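Local coordinates for imelysin-like protein (Psychrobacter arcticus, PDB 3PF0) that is of unknown function but belongs to the imelysin-like M75 family and is a putative metalloendopeptidase, at residues I46-E51 and D218-S223; I64-D69 and A110-V115; D79-H84 and Q96-Q101; L250-K255 and T329-Y334. All coordinates share one frame; numbering follows the deposited sequence. Where two conformers were deposited one is given.

The first modelled long helix, 48-84, takes part in contacts 1, 2 and 3. Its start meets the loop between helices 183-214 and 225-250 in contact 1, which closes a loop of 166 residues. Contact 2 nests inside that loop and joins the middle of helix 48-84 to the end of helix 92-112, near the centre of the chain. Contact 3 nests inside contact 2, where the same two helices form a hairpin. Contacts 1 and 3 lie on opposite sides of the chain's centre, with their own centres 46 Å apart. Contact 4 follows in series and ties the loop after helix 225-250 to helix 327-351. No two contacts touch.

Contact 1. Residues I46-E51 and D218-S223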
loop_
_atom_site.group_PDB
_atom_site.type_symbol
_atom_site.label_atom_id
_atom_site.label_comp_id
_atom_site.label_asym_id
_atom_site.label_seq_id
_atom_site.Cartn_x
_atom_site.Cartn_y
_atom_site.Cartn_z
ATOM N N ILE A 46 6.236 -12.151 -26.467
ATOM C CA ILE A 46 5.716 -12.891 -25.310
ATOM C C ILE A 46 4.637 -13.854 -25.808
ATOM O O ILE A 46 3.637 -13.405 -26.375
ATOM C CB ILE A 46 5.175 -11.968 -24.169
ATOM C CG1 ILE A 46 6.160 -10.830 -23.819
ATOM C CG2 ILE A 46 4.790 -12.798 -22.918
ATOM C CD1 ILE A 46 5.540 -9.627 -23.126
ATOM N N SER A 47 4.834 -15.169 -25.598
ATOM C CA SER A 47 3.847 -16.171 -25.995
ATOM C C SER A 47 2.658 -16.164 -25.022
ATOM O O SER A 47 2.781 -15.668 -23.895
ATOM C CB SER A 47 4.476 -17.557 -26.072
ATOM O OG SER A 47 4.831 -18.041 -24.789
ATOM N N ALA A 48 1.506 -16.698 -25.468
ATOM C CA ALA A 48 0.284 -16.787 -24.670
ATOM C C ALA A 48 0.525 -17.607 -23.399
ATOM O O ALA A 48 -0.000 -17.254 -22.345
ATOM C CB ALA A 48 -0.835 -17.403 -25.491
ATOM N N GLU A 49 1.369 -18.658 -23.494
ATOM C CA GLU A 49 1.715 -19.545 -22.391
ATOM C C GLU A 49 2.663 -18.868 -21.399
ATOM O O GLU A 49 2.433 -18.986 -20.192
ATOM C CB GLU A 49 2.314 -20.859 -22.912
ATOM C CG GLU A 49 2.007 -22.069 -22.035
ATOM C CD GLU A 49 0.546 -22.356 -21.729
ATOM O OE1 GLU A 49 -0.300 -22.239 -22.647
ATOM O OE2 GLU A 49 0.247 -22.712 -20.566
ATOM N N THR A 50 3.702 -18.143 -21.894
ATOM C CA THR A 50 4.666 -17.401 -21.062
ATOM C C THR A 50 3.913 -16.347 -20.245
ATOM O O THR A 50 4.177 -16.198 -19.051
ATOM C CB THR A 50 5.779 -16.775 -21.937
ATOM O OG1 THR A 50 6.543 -17.824 -22.519
ATOM C CG2 THR A 50 6.714 -15.830 -21.157
ATOM N N GLU A 51 2.958 -15.646 -20.894
ATOM C CA GLU A 51 2.129 -14.616 -20.280
ATOM C C GLU A 51 1.232 -15.227 -19.208
ATOM O O GLU A 51 1.178 -14.696 -18.103
ATOM C CB GLU A 51 1.293 -13.911 -21.349
ATOM C CG GLU A 51 0.923 -12.485 -20.998
ATOM C CD GLU A 51 0.345 -11.731 -22.176
ATOM O OE1 GLU A 51 1.106 -11.434 -23.125
ATOM O OE2 GLU A 51 -0.873 -11.443 -22.155
ATOM N N ASP A 218 -6.709 -16.938 -18.551
ATOM C CA ASP A 218 -7.170 -17.898 -19.562
ATOM C C ASP A 218 -7.398 -17.244 -20.942
ATOM O O ASP A 218 -7.661 -17.952 -21.922
ATOM C CB ASP A 218 -8.470 -18.585 -19.080
ATOM C CG ASP A 218 -9.671 -17.672 -18.868
ATOM O OD1 ASP A 218 -9.468 -16.491 -18.500
ATOM O OD2 ASP A 218 -10.815 -18.150 -19.029
ATOM N N LYS A 219 -7.298 -15.906 -21.031
ATOM C CA LYS A 219 -7.549 -15.180 -22.280
ATOM C C LYS A 219 -6.284 -14.513 -22.875
ATOM O O LYS A 219 -6.422 -13.609 -23.704
ATOM C CB LYS A 219 -8.642 -14.111 -22.044
ATOM C CG LYS A 219 -9.996 -14.659 -21.600
ATOM C CD LYS A 219 -11.009 -13.539 -21.388
ATOM C CE LYS A 219 -12.399 -14.072 -21.137
ATOM N NZ LYS A 219 -13.431 -13.011 -21.275
ATOM N N THR A 220 -5.070 -14.980 -22.503
ATOM C CA THR A 220 -3.800 -14.401 -22.985
ATOM C C THR A 220 -3.619 -14.521 -24.515
ATOM O O THR A 220 -2.954 -13.672 -25.111
ATOM C CB THR A 220 -2.580 -15.010 -22.275
ATOM O OG1 THR A 220 -2.607 -16.430 -22.409
ATOM C CG2 THR A 220 -2.483 -14.603 -20.807
ATOM N N ALA A 221 -4.217 -15.553 -25.139
ATOM C CA ALA A 221 -4.131 -15.799 -26.578
ATOM C C ALA A 221 -4.884 -14.752 -27.406
ATOM O O ALA A 221 -4.478 -14.484 -28.538
ATOM C CB ALA A 221 -4.661 -17.186 -26.898
ATOM N N GLU A 222 -5.971 -14.166 -26.859
ATOM C CA GLU A 222 -6.790 -13.178 -27.577
ATOM C C GLU A 222 -6.535 -11.721 -27.133
ATOM O O GLU A 222 -6.748 -10.810 -27.939
ATOM C CB GLU A 222 -8.297 -13.503 -27.482
ATOM C CG GLU A 222 -8.844 -13.689 -26.072
ATOM C CD GLU A 222 -9.404 -15.069 -25.775
ATOM O OE1 GLU A 222 -8.662 -16.068 -25.929
ATOM O OE2 GLU A 222 -10.581 -15.147 -25.354
ATOM N N SER A 223 -6.105 -11.493 -25.873
ATOM C CA SER A 223 -5.839 -10.137 -25.381
ATOM C C SER A 223 -4.787 -10.114 -24.281
ATOM O O SER A 223 -4.651 -11.082 -23.530
ATOM C CB SER A 223 -7.120 -9.479 -24.867
ATOM O OG SER A 223 -7.570 -10.045 -23.646
#
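Thr220 meets Ala48 and Glu51 because its chi1 of 55° sets OG1 between its own backbone N and carbonyl carbon, while CG2 lies anti to the carbonyl carbon. On the other side, Glu51 has CG anti to its backbone N (chi1 -153°) and an extended chain. The contact joins the first turn of helix 48-84, with Ser47 at the N-cap position, to the loop between helices 183-214 and 225-250. It lies at the surface of an all-helical fold. Thr220 OG1 donates a hydrogen bond to Ala48 O at 2.7 Å. The hydroxyl lies above the carbonyl plane, 37° out of it. The methyl CG2 packs on Glu51, 3.9 Å from Glu51 CB. Glu51 and Thr220 run past one another in opposite senses. Thr220 also touches Lys52 and Leu55 on the next turns of the helix. A valine in place of Thr220 would probably leave Ala48 O without this hydroxyl donor and weaken the hold of the loop on the helix start. Glu51 OE2 is buried here and has no polar partner in the model. Beside the hydrogen bond, Ala48 CB rests 3.8 Å from Ala221 CA and 4.1 Å from Ala221 CB.

Contact 2. Residues I64-D69 and A110-V115; sequences IPAYAD and ASAEMV
Ala66 and Ala112 face each other with their CB atoms 4.0 Å apart. Their small side chains let the backbones come close, with 4.9 Å between Ala66 CA and Ala112 CA. Ala66 CB is the bump here, received between CA and CB of Ala112 on one hand and CE of selenomethionine Met114 on the other. Met114 reaches back from the turn after helix 92-112. Its chain bends at chi3 (119°), which brings CE to 3.5 Å from Ala66 CB. That is tighter than usual for two carbons. Tyr67 reaches across from the other helix. Ala112 CB is the second bump and fits obliquely against its ring, 3.9 Å from both Tyr67 CD1 and Tyr67 CE1. The phenol oxygen goes on to Val115, and Tyr67 OH lies 3.6 Å from Val115 CG1. The Tyr67 and Val115 side chains cross at about a right angle. A water joins the polar atoms. It accepts from Tyr67 OH at 2.6 Å and donates to Ala112 O and Val115 O. These are the first and last residues of a type I beta turn, so the water ties the phenol to both ends of the turn. The site is buried near the centre of the all-helical chain. The Tyr67 ring meets Trp207 of helix 183-214, Met114 packs on Trp230, Leu234 and Leu237 of helix 225-250, and Met114 also touches Thr278 of helix 268-283.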
loop_
_atom_site.group_PDB
_atom_site.type_symbol
_atom_site.label_atom_id
_atom_site.label_comp_id
_atom_site.label_asym_id
_atom_site.label_seq_id
_atom_site.Cartn_x
_atom_site.Cartn_y
_atom_site.Cartn_z
ATOM N N ILE A 64 -1.750 -12.497 -3.752
ATOM C CA ILE A 64 -2.347 -13.292 -2.673
ATOM C C ILE A 64 -1.444 -13.223 -1.406
ATOM O O ILE A 64 -2.002 -12.878 -0.364
ATOM C CB ILE A 64 -2.702 -14.747 -3.117
ATOM C CG1 ILE A 64 -3.833 -14.714 -4.183
ATOM C CG2 ILE A 64 -3.107 -15.624 -1.919
ATOM C CD1 ILE A 64 -3.974 -15.956 -5.094
ATOM N N PRO A 65 -0.090 -13.405 -1.461
ATOM C CA PRO A 65 0.719 -13.283 -0.231
ATOM C C PRO A 65 0.669 -11.898 0.416
ATOM O O PRO A 65 0.657 -11.826 1.645
ATOM C CB PRO A 65 2.142 -13.609 -0.707
ATOM C CG PRO A 65 1.936 -14.478 -1.884
ATOM C CD PRO A 65 0.758 -13.857 -2.585
ATOM N N ALA A 66 0.603 -10.809 -0.391
ATOM C CA ALA A 66 0.529 -9.446 0.139
ATOM C C ALA A 66 -0.762 -9.242 0.915
ATOM O O ALA A 66 -0.726 -8.693 2.014
ATOM C CB ALA A 66 0.637 -8.428 -0.977
ATOM N N TYR A 67 -1.891 -9.722 0.372
ATOM C CA TYR A 67 -3.169 -9.604 1.060
ATOM C C TYR A 67 -3.200 -10.508 2.296
ATOM O O TYR A 67 -3.697 -10.079 3.340
ATOM C CB TYR A 67 -4.348 -9.910 0.113
ATOM C CG TYR A 67 -4.637 -8.802 -0.880
ATOM C CD1 TYR A 67 -4.873 -7.496 -0.452
ATOM C CD2 TYR A 67 -4.748 -9.072 -2.243
ATOM C CE1 TYR A 67 -5.134 -6.471 -1.363
ATOM C CE2 TYR A 67 -5.021 -8.058 -3.161
ATOM C CZ TYR A 67 -5.217 -6.759 -2.717
ATOM O OH TYR A 67 -5.531 -5.764 -3.615
ATOM N N ALA A 68 -2.637 -11.727 2.197
ATOM C CA ALA A 68 -2.576 -12.677 3.315
ATOM C C ALA A 68 -1.752 -12.095 4.471
ATOM O O ALA A 68 -2.168 -12.199 5.626
ATOM C CB ALA A 68 -1.989 -14.012 2.857
ATOM N N ASP A 69 -0.623 -11.428 4.146
ATOM C CA ASP A 69 0.240 -10.794 5.126
ATOM C C ASP A 69 -0.456 -9.619 5.802
ATOM O O ASP A 69 -0.400 -9.536 7.023
ATOM C CB ASP A 69 1.573 -10.340 4.518
ATOM C CG ASP A 69 2.552 -9.875 5.580
ATOM O OD1 ASP A 69 2.715 -10.595 6.597
ATOM O OD2 ASP A 69 3.142 -8.784 5.408
ATOM N N ALA A 110 0.637 -1.175 2.587
ATOM C CA ALA A 110 1.320 -0.311 1.611
ATOM C C ALA A 110 1.852 -1.168 0.459
ATOM O O ALA A 110 1.738 -0.774 -0.698
ATOM C CB ALA A 110 2.453 0.471 2.273
ATOM N N SER A 111 2.359 -2.373 0.781
ATOM C CA SER A 111 2.839 -3.345 -0.197
ATOM C C SER A 111 1.671 -3.891 -1.026
ATOM O O SER A 111 1.759 -3.887 -2.250
ATOM C CB SER A 111 3.581 -4.473 0.510
ATOM O OG SER A 111 4.788 -3.943 1.036
ATOM N N ALA A 112 0.554 -4.283 -0.376
ATOM C CA ALA A 112 -0.659 -4.801 -1.048
ATOM C C ALA A 112 -1.299 -3.757 -1.998
ATOM O O ALA A 112 -2.020 -4.128 -2.934
ATOM C CB ALA A 112 -1.686 -5.259 -0.012
ATOM N N GLU A 113 -0.997 -2.458 -1.785
ATOM C CA GLU A 113 -1.513 -1.360 -2.616
ATOM C C GLU A 113 -0.903 -1.356 -4.042
ATOM O O GLU A 113 -1.317 -0.546 -4.876
ATOM C CB GLU A 113 -1.286 -0.010 -1.929
ATOM C CG GLU A 113 -2.381 0.307 -0.925
ATOM C CD GLU A 113 -2.250 1.623 -0.188
ATOM O OE1 GLU A 113 -1.119 2.148 -0.096
ATOM O OE2 GLU A 113 -3.271 2.104 0.348
HETATM N N MSE A 114 0.031 -2.286 -4.333
HETATM C CA MSE A 114 0.615 -2.477 -5.669
HETATM C C MSE A 114 -0.502 -2.858 -6.670
HETATM O O MSE A 114 -0.326 -2.684 -7.868
HETATM C CB MSE A 114 1.721 -3.558 -5.634
HETATM C CG MSE A 114 1.184 -4.977 -5.446
HETATM SE SE MSE A 114 2.531 -6.375 -5.475
HETATM C CE MSE A 114 2.268 -7.057 -3.712
ATOM N N VAL A 115 -1.625 -3.411 -6.151
ATOM C CA VAL A 115 -2.845 -3.790 -6.873
ATOM C C VAL A 115 -3.878 -2.681 -6.593
ATOM O O VAL A 115 -4.188 -2.414 -5.431
ATOM C CB VAL A 115 -3.338 -5.213 -6.460
ATOM C CG1 VAL A 115 -4.698 -5.546 -7.067
ATOM C CG2 VAL A 115 -2.315 -6.273 -6.844
HETATM O O HOH W 1 -4.883 -3.375 -2.932
#

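Contact 3. Residues D79-H84 and Q96-Q101; sequences DLAQKH and QALRDQ
Leu98 fits against Leu80 and Ala81 where helices 48-84 and 92-112 form an antiparallel helical hairpin. The axes of the two short segments come within 10.1 Å at 169°. Leu98 carries much of the contact, and its side chain can be followed outward. Its CB starts off to one side of the opposing helix and has no close partner there. CG is anti to the carbonyl carbon (chi1 -70°), and the branch then carries the tip nearer. The methyl CD2 makes the contact. It lies 3.8 Å from Leu80 CB. It is also 3.5 Å from Ala81 N, so the methyl presses on the backbone of helix 48-84 as well as on its side chains. Ala81 CB is 4.1 Å from Leu98 CD2. His84 CD2 comes to 4.2 Å from the same methyl, which meets the ring obliquely. One turn away, Leu80 CD1 touches Gln101 CG at 4.2 Å. Gln101 NE2 is hydrogen-bonded to Gln73 O, earlier on helix 48-84. Ala81 packs on Val189 and Met190 of helix 183-214. Just after His84, Cys85 is disulfide-bonded to Cys186 of that helix. Lys83 NZ makes a salt bridge to Asp79 OD2 at 2.8 Å within its own segment, and Gln96 NE2 bonds Asp100 OD1 within the other. No hydrogen bond joins the two segments, which implies that their hold is van der Waals contact, much of it at Leu98 CD2.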
loop_
_atom_site.group_PDB
_atom_site.type_symbol
_atom_site.label_atom_id
_atom_site.label_comp_id
_atom_site.label_asym_id
_atom_site.label_seq_id
_atom_site.Cartn_x
_atom_site.Cartn_y
_atom_site.Cartn_z
ATOM N N ASP A 79 -5.374 -9.234 18.213
ATOM C CA ASP A 79 -5.099 -10.154 19.312
ATOM C C ASP A 79 -4.290 -9.484 20.432
ATOM O O ASP A 79 -4.615 -9.703 21.606
ATOM C CB ASP A 79 -4.401 -11.418 18.822
ATOM C CG ASP A 79 -4.519 -12.541 19.824
ATOM O OD1 ASP A 79 -5.608 -13.127 19.927
ATOM O OD2 ASP A 79 -3.562 -12.759 20.577
ATOM N N LEU A 80 -3.291 -8.633 20.074
ATOM C CA LEU A 80 -2.498 -7.908 21.062
ATOM C C LEU A 80 -3.355 -6.910 21.822
ATOM O O LEU A 80 -3.254 -6.852 23.053
ATOM C CB LEU A 80 -1.281 -7.206 20.433
ATOM C CG LEU A 80 -0.093 -8.113 20.145
ATOM C CD1 LEU A 80 1.002 -7.349 19.447
ATOM C CD2 LEU A 80 0.437 -8.771 21.422
ATOM N N ALA A 81 -4.236 -6.163 21.099
ATOM C CA ALA A 81 -5.179 -5.201 21.684
ATOM C C ALA A 81 -6.170 -5.923 22.603
ATOM O O ALA A 81 -6.397 -5.475 23.717
ATOM C CB ALA A 81 -5.925 -4.451 20.580
ATOM N N GLN A 82 -6.705 -7.075 22.168
ATOM C CA GLN A 82 -7.631 -7.871 22.982
ATOM C C GLN A 82 -6.945 -8.305 24.302
ATOM O O GLN A 82 -7.578 -8.288 25.359
ATOM C CB GLN A 82 -8.122 -9.094 22.179
ATOM C CG GLN A 82 -9.026 -10.049 22.952
ATOM C CD GLN A 82 -9.526 -11.165 22.074
ATOM O OE1 GLN A 82 -8.936 -12.249 22.014
ATOM N NE2 GLN A 82 -10.629 -10.919 21.371
ATOM N N LYS A 83 -5.666 -8.683 24.232
ATOM C CA LYS A 83 -4.906 -9.103 25.408
ATOM C C LYS A 83 -4.638 -7.919 26.364
ATOM O O LYS A 83 -4.994 -7.996 27.545
ATOM C CB LYS A 83 -3.583 -9.765 24.991
ATOM C CG LYS A 83 -3.752 -11.210 24.572
ATOM C CD LYS A 83 -2.475 -11.783 23.965
ATOM C CE LYS A 83 -2.545 -13.296 23.878
ATOM N NZ LYS A 83 -3.750 -13.770 23.137
ATOM N N HIS A 84 -4.048 -6.821 25.850
ATOM C CA HIS A 84 -3.680 -5.675 26.688
ATOM C C HIS A 84 -4.882 -4.896 27.236
ATOM O O HIS A 84 -4.801 -4.399 28.357
ATOM C CB HIS A 84 -2.718 -4.722 25.948
ATOM C CG HIS A 84 -1.399 -5.344 25.579
ATOM N ND1 HIS A 84 -0.807 -6.334 26.366
ATOM C CD2 HIS A 84 -0.590 -5.087 24.525
ATOM C CE1 HIS A 84 0.320 -6.654 25.754
ATOM N NE2 HIS A 84 0.503 -5.923 24.650
ATOM N N GLN A 96 3.180 0.916 23.383
ATOM C CA GLN A 96 4.244 0.963 22.374
ATOM C C GLN A 96 4.176 -0.272 21.457
ATOM O O GLN A 96 4.316 -0.129 20.246
ATOM C CB GLN A 96 5.641 1.112 23.002
ATOM C CG GLN A 96 6.686 1.715 22.035
ATOM C CD GLN A 96 6.221 2.973 21.313
ATOM O OE1 GLN A 96 5.804 3.974 21.930
ATOM N NE2 GLN A 96 6.264 2.939 19.979
ATOM N N ALA A 97 3.906 -1.454 22.032
ATOM C CA ALA A 97 3.751 -2.705 21.297
ATOM C C ALA A 97 2.577 -2.591 20.301
ATOM O O ALA A 97 2.703 -3.032 19.158
ATOM C CB ALA A 97 3.527 -3.862 22.268
ATOM N N LEU A 98 1.471 -1.943 20.711
ATOM C CA LEU A 98 0.313 -1.726 19.820
ATOM C C LEU A 98 0.672 -0.775 18.665
ATOM O O LEU A 98 0.279 -1.010 17.521
ATOM C CB LEU A 98 -0.916 -1.200 20.583
ATOM C CG LEU A 98 -1.615 -2.172 21.550
ATOM C CD1 LEU A 98 -2.865 -1.555 22.123
ATOM C CD2 LEU A 98 -1.973 -3.485 20.877
ATOM N N ARG A 99 1.451 0.262 18.966
ATOM C CA ARG A 99 1.913 1.255 17.986
ATOM C C ARG A 99 2.897 0.628 16.988
ATOM O O ARG A 99 2.798 0.890 15.792
ATOM C CB ARG A 99 2.562 2.448 18.694
ATOM C CG ARG A 99 1.545 3.351 19.373
ATOM C CD ARG A 99 2.256 4.436 20.141
ATOM N NE ARG A 99 1.318 5.372 20.758
ATOM C CZ ARG A 99 1.688 6.460 21.423
ATOM N NH1 ARG A 99 2.971 6.760 21.556
ATOM N NH2 ARG A 99 0.773 7.265 21.949
ATOM N N ASP A 100 3.818 -0.218 17.482
ATOM C CA ASP A 100 4.798 -0.915 16.654
ATOM C C ASP A 100 4.115 -1.878 15.693
ATOM O O ASP A 100 4.477 -1.907 14.523
ATOM C CB ASP A 100 5.812 -1.672 17.530
ATOM C CG ASP A 100 6.747 -0.776 18.322
ATOM O OD1 ASP A 100 6.746 0.454 18.078
ATOM O OD2 ASP A 100 7.454 -1.299 19.209
ATOM N N GLN A 101 3.121 -2.648 16.185
ATOM C CA GLN A 101 2.367 -3.605 15.381
ATOM C C GLN A 101 1.475 -2.862 14.359
ATOM O O GLN A 101 1.296 -3.359 13.246
ATOM C CB GLN A 101 1.549 -4.561 16.269
ATOM C CG GLN A 101 0.864 -5.728 15.535
ATOM C CD GLN A 101 1.717 -6.428 14.490
ATOM O OE1 GLN A 101 2.925 -6.625 14.646
ATOM N NE2 GLN A 101 1.101 -6.832 13.401
#

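Contact 4. Residues L250-K255 and T329-Y334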
loop_
_atom_site.group_PDB
_atom_site.type_symbol
_atom_site.label_atom_id
_atom_site.label_comp_id
_atom_site.label_asym_id
_atom_site.label_seq_id
_atom_site.Cartn_x
_atom_site.Cartn_y
_atom_site.Cartn_z
ATOM N N LEU A 250 4.361 17.929 0.789
ATOM C CA LEU A 250 5.591 18.651 1.086
ATOM C C LEU A 250 5.665 19.997 0.338
ATOM O O LEU A 250 6.607 20.765 0.556
ATOM C CB LEU A 250 6.819 17.772 0.773
ATOM C CG LEU A 250 6.870 16.391 1.466
ATOM C CD1 LEU A 250 8.004 15.547 0.918
ATOM C CD2 LEU A 250 6.954 16.516 2.977
ATOM N N GLY A 251 4.654 20.275 -0.492
ATOM C CA GLY A 251 4.537 21.498 -1.281
ATOM C C GLY A 251 5.758 21.791 -2.127
ATOM O O GLY A 251 6.405 22.827 -1.949
ATOM N N LEU A 252 6.100 20.861 -3.026
ATOM C CA LEU A 252 7.278 20.982 -3.890
ATOM C C LEU A 252 6.974 21.759 -5.181
ATOM O O LEU A 252 7.877 22.398 -5.727
ATOM C CB LEU A 252 7.851 19.590 -4.231
ATOM C CG LEU A 252 8.205 18.651 -3.063
ATOM C CD1 LEU A 252 8.623 17.308 -3.579
ATOM C CD2 LEU A 252 9.320 19.216 -2.185
ATOM N N SER A 253 5.718 21.700 -5.664
ATOM C CA SER A 253 5.268 22.373 -6.892
ATOM C C SER A 253 4.513 23.681 -6.599
ATOM O O SER A 253 4.513 24.594 -7.432
ATOM C CB SER A 253 4.381 21.445 -7.717
ATOM O OG SER A 253 3.251 21.002 -6.980
ATOM N N GLY A 254 3.873 23.742 -5.433
ATOM C CA GLY A 254 3.110 24.898 -4.971
ATOM C C GLY A 254 2.795 24.812 -3.494
ATOM O O GLY A 254 3.624 24.332 -2.716
ATOM N N LYS A 255 1.592 25.273 -3.090
ATOM C CA LYS A 255 1.160 25.209 -1.689
ATOM C C LYS A 255 0.866 23.769 -1.307
ATOM O O LYS A 255 0.231 23.052 -2.090
ATOM C CB LYS A 255 -0.076 26.082 -1.440
ATOM C CG LYS A 255 -0.286 26.417 0.034
ATOM C CD LYS A 255 -1.671 26.029 0.501
ATOM C CE LYS A 255 -2.411 27.200 1.096
ATOM N NZ LYS A 255 -3.838 26.877 1.346
ATOM N N THR A 329 16.526 17.597 -0.321
ATOM C CA THR A 329 16.505 16.130 -0.198
ATOM C C THR A 329 15.126 15.581 -0.579
ATOM O O THR A 329 15.034 14.506 -1.172
ATOM C CB THR A 329 16.901 15.685 1.221
ATOM O OG1 THR A 329 17.958 16.512 1.713
ATOM C CG2 THR A 329 17.337 14.234 1.269
ATOM N N GLN A 330 14.062 16.323 -0.238
ATOM C CA GLN A 330 12.676 15.961 -0.560
ATOM C C GLN A 330 12.464 16.069 -2.071
ATOM O O GLN A 330 11.770 15.226 -2.659
ATOM C CB GLN A 330 11.686 16.862 0.194
ATOM C CG GLN A 330 11.651 16.647 1.710
ATOM C CD GLN A 330 10.816 17.700 2.411
ATOM O OE1 GLN A 330 10.610 18.812 1.910
ATOM N NE2 GLN A 330 10.326 17.381 3.596
ATOM N N GLN A 331 13.102 17.088 -2.698
ATOM C CA GLN A 331 13.072 17.332 -4.143
ATOM C C GLN A 331 13.806 16.206 -4.873
ATOM O O GLN A 331 13.319 15.733 -5.900
ATOM C CB GLN A 331 13.680 18.710 -4.487
ATOM C CG GLN A 331 13.414 19.181 -5.929
ATOM C CD GLN A 331 11.943 19.209 -6.297
ATOM O OE1 GLN A 331 11.126 19.877 -5.655
ATOM N NE2 GLN A 331 11.573 18.466 -7.331
ATOM N N GLU A 332 14.961 15.763 -4.324
ATOM C CA GLU A 332 15.769 14.653 -4.836
ATOM C C GLU A 332 14.957 13.352 -4.850
ATOM O O GLU A 332 15.013 12.594 -5.825
ATOM C CB GLU A 332 17.005 14.474 -3.957
ATOM C CG GLU A 332 18.320 14.774 -4.643
ATOM C CD GLU A 332 19.508 14.259 -3.858
ATOM O OE1 GLU A 332 19.797 14.813 -2.772
ATOM O OE2 GLU A 332 20.119 13.261 -4.305
ATOM N N LEU A 333 14.195 13.101 -3.761
ATOM C CA LEU A 333 13.343 11.923 -3.631
ATOM C C LEU A 333 12.254 11.949 -4.700
ATOM O O LEU A 333 12.036 10.926 -5.356
ATOM C CB LEU A 333 12.739 11.807 -2.213
ATOM C CG LEU A 333 11.748 10.641 -1.973
ATOM C CD1 LEU A 333 12.390 9.269 -2.243
ATOM C CD2 LEU A 333 11.188 10.685 -0.573
ATOM N N TYR A 334 11.607 13.117 -4.904
ATOM C CA TYR A 334 10.570 13.289 -5.923
ATOM C C TYR A 334 11.145 13.056 -7.309
ATOM O O TYR A 334 10.530 12.345 -8.093
ATOM C CB TYR A 334 9.910 14.681 -5.846
ATOM C CG TYR A 334 8.909 14.912 -6.960
ATOM C CD1 TYR A 334 7.669 14.281 -6.952
ATOM C CD2 TYR A 334 9.228 15.712 -8.053
ATOM C CE1 TYR A 334 6.766 14.448 -8.000
ATOM C CE2 TYR A 334 8.334 15.881 -9.109
ATOM C CZ TYR A 334 7.104 15.247 -9.078
ATOM O OH TYR A 334 6.212 15.428 -10.105
#
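Leu250 meets the side chain of Gln330 just where helix 225-250 gives way to a loop. Its methyl CD1 lies 3.8 Å from Gln330 CD, and CD2 lies 3.5 Å from Gln330 NE2. The two side chains cross obliquely. Gly251 follows with positive phi and ends the helix in a Schellman motif. The chain then turns so that Leu252 points at helix 327-351. Gln331 bends at chi2 (55°), which turns CD out of the extended line; its OE1 lies 3.6 Å from Leu252 CB. Leu252 CD1 reaches 3.7 Å from Tyr334 CB, and Leu252 CD2 comes 4.1 Å from Gln330 CB. Leu252 also touches Ile246 of helix 225-250. The polar end of Gln330 is held by other partners: OE1 by Lys327 NZ and NE2 by Leu322 O. Lys327 NZ also bonds to Leu250 O, so one ammonium group joins the helix end to Gln330. An alanine at Gln330 would probably leave Lys327 and Leu322 O without these amide bonds and open a gap beside the Leu250 methyls. The two segments share no hydrogen bond, so leucine side chains resting on Gln330, Gln331 and Tyr334 make the contact, with the amide of Gln330 bonded to Lys327 and Leu322 O.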